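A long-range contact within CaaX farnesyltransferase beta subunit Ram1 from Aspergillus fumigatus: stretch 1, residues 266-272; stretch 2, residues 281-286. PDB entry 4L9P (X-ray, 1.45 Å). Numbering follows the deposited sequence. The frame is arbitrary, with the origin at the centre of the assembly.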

# COMPACT_ATOMS: atom_id res chain seq x y z
N LEU B 266 16.87 6.60 16.14
CA LEU B 266 16.52 7.89 16.72
C LEU B 266 15.91 7.70 18.10
O LEU B 266 15.37 6.64 18.42
CB LEU B 266 15.49 8.62 15.85
CG LEU B 266 15.97 8.87 14.41
CD1 LEU B 266 14.92 9.66 13.61
CD2 LEU B 266 17.35 9.58 14.36
N PRO B 267 15.97 8.74 18.94
CA PRO B 267 15.31 8.59 20.24
C PRO B 267 13.82 8.35 20.11
O PRO B 267 13.15 8.96 19.27
CB PRO B 267 15.57 9.96 20.92
CG PRO B 267 16.77 10.50 20.26
CD PRO B 267 16.64 10.04 18.79
N LEU B 268 13.29 7.46 20.93
CA LEU B 268 11.86 7.19 21.00
C LEU B 268 11.03 8.39 21.46
O LEU B 268 9.90 8.59 20.96
CB LEU B 268 11.66 6.00 21.94
CG LEU B 268 10.26 5.61 22.26
CD1 LEU B 268 9.55 5.18 21.00
CD2 LEU B 268 10.28 4.41 23.30
N ALA B 269 11.58 9.19 22.38
CA ALA B 269 10.83 10.34 22.82
C ALA B 269 10.66 11.36 21.71
O ALA B 269 11.55 11.57 20.88
CB ALA B 269 11.58 11.06 23.94
N LEU B 270 9.51 12.00 21.67
CA LEU B 270 9.35 13.15 20.77
C LEU B 270 10.28 14.28 21.17
O LEU B 270 10.58 14.46 22.36
CB LEU B 270 7.91 13.66 20.82
CG LEU B 270 6.84 12.70 20.23
CD1 LEU B 270 5.41 13.17 20.64
CD2 LEU B 270 6.98 12.56 18.71
N PRO B 271 10.72 15.08 20.20
CA PRO B 271 11.48 16.30 20.57
C PRO B 271 10.68 17.09 21.60
O PRO B 271 9.42 17.11 21.60
CB PRO B 271 11.54 17.07 19.25
CG PRO B 271 11.46 15.98 18.20
CD PRO B 271 10.55 14.93 18.73
N PRO B 272 11.41 17.82 22.48
CA PRO B 272 10.64 18.51 23.53
C PRO B 272 9.64 19.56 22.95
O PRO B 272 8.59 19.81 23.60
CB PRO B 272 11.71 19.10 24.44
CG PRO B 272 13.00 18.82 23.82
CD PRO B 272 12.85 17.85 22.67
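Stretch 2 (281-286) LETFTD

Stretch 2 runs antiparallel to stretch 1, and neither forms a regular helix or strand. The two backbones meet at a single beta bridge between Ala269 and Thr283, whose CA atoms lie 4.1 Å apart. Two backbone hydrogen bonds frame this pair. The contact buries 420 Å², both sides summed.

Leu281 enters in an extended conformation, phi/psi -85/144. Its side chain is in the m rotamer at chi1 and t at chi2, and its CA-to-CB bond points sideways. It packs against Leu270, with CB of Leu281 4.1 Å from CD1 of Leu270. The carbonyl O of Leu281 is 3.7 Å from the same CD1.

Glu282 is at -117/-27. Its CA-to-CB bond points away from stretch 1 and no side-chain atom makes a contact across, so its part in the contact is played by the backbone. The O of Glu282 accepts a hydrogen bond from N of Leu270 at 2.9 Å, with an angle of 166°. The N of Glu282 is used within stretch 2, bonding to OD2 of Asp286 at 2.8 Å.

Thr283 is extended again, at -132/168, and sits opposite Ala269. Its CA-to-CB bond points away overall, yet CB still comes within 3.2 Å of O of Leu268. The same CB is 3.8 Å from CG of Leu268. The chi1 rotamer is p. A type I beta turn starts here and runs to Asp286.

Phe284, at -62/-25, has the largest area covered by the other stretch. Its N donates to O of Leu268 at 2.9 Å and 165°, the second bond of the bridge. Its CA-to-CB bond points sideways, but the ring comes nearer to stretch 1. CD2 of Leu270 lies over one ring face, 3.8 Å from the centroid and 5° off the normal, a CH-pi contact. O of Ala269 lies at the ring edge, 3.5 Å from CE1 of Phe284. CD of Pro271 is 4.0 Å from that same CE1.

Thr285, at -99/-7, continues the turn. Its OG1 is 3.7 Å from CD1 of Leu268. Its N donates to OG1 of Thr283 at 3.3 Å, so that side chain helps to hold the turn.

Asp286 closes the turn, its N bonding to O of Thr283 at 3.3 Å. It makes no contact with stretch 1. Its OD2 accepts from N of Thr283 at 3.1 Å as well as from N of Glu282. The carboxylate thus ties the end of the turn back to the backbone that forms the bridge.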

# COMPACT_ATOMS: atom_id res chain seq x y z
N LEU B 281 0.79 13.24 23.84
CA LEU B 281 1.67 12.18 23.34
C LEU B 281 3.13 12.46 23.77
O LEU B 281 3.56 13.62 23.87
CB LEU B 281 1.59 12.15 21.82
CG LEU B 281 0.16 11.90 21.32
CD1 LEU B 281 0.19 11.83 19.82
CD2 LEU B 281 -0.44 10.60 21.84
N GLU B 282 3.89 11.42 24.08
CA GLU B 282 5.26 11.60 24.56
C GLU B 282 6.30 10.99 23.64
O GLU B 282 7.43 11.48 23.63
CB GLU B 282 5.43 10.95 25.95
CG GLU B 282 4.65 11.63 27.06
CD GLU B 282 4.86 10.92 28.36
OE1 GLU B 282 4.16 9.90 28.57
OE2 GLU B 282 5.76 11.33 29.16
N THR B 283 5.94 9.94 22.87
CA THR B 283 6.93 9.26 22.05
C THR B 283 6.38 9.09 20.65
O THR B 283 5.18 9.31 20.38
CB THR B 283 7.20 7.84 22.58
OG1 THR B 283 6.04 7.03 22.35
CG2 THR B 283 7.57 7.82 24.12
N PHE B 284 7.29 8.70 19.78
CA PHE B 284 6.89 8.51 18.36
C PHE B 284 5.86 7.42 18.19
O PHE B 284 5.08 7.44 17.21
CB PHE B 284 8.12 8.18 17.52
CG PHE B 284 8.90 9.40 17.11
CD1 PHE B 284 9.86 9.97 17.95
CD2 PHE B 284 8.62 10.05 15.91
CE1 PHE B 284 10.56 11.14 17.57
CE2 PHE B 284 9.34 11.18 15.54
CZ PHE B 284 10.29 11.75 16.35
N THR B 285 5.81 6.47 19.13
CA THR B 285 4.90 5.30 18.97
C THR B 285 3.61 5.47 19.76
O THR B 285 2.70 4.66 19.64
CB THR B 285 5.63 3.99 19.34
OG1 THR B 285 6.06 4.09 20.72
CG2 THR B 285 6.82 3.74 18.40
N ASP B 286 3.51 6.52 20.58
CA ASP B 286 2.28 6.74 21.37
C ASP B 286 1.10 6.95 20.46
O ASP B 286 1.13 7.81 19.58
CB ASP B 286 2.49 7.96 22.24
CG ASP B 286 3.10 7.66 23.57
OD1 ASP B 286 3.15 6.49 23.97
OD2 ASP B 286 3.49 8.66 24.24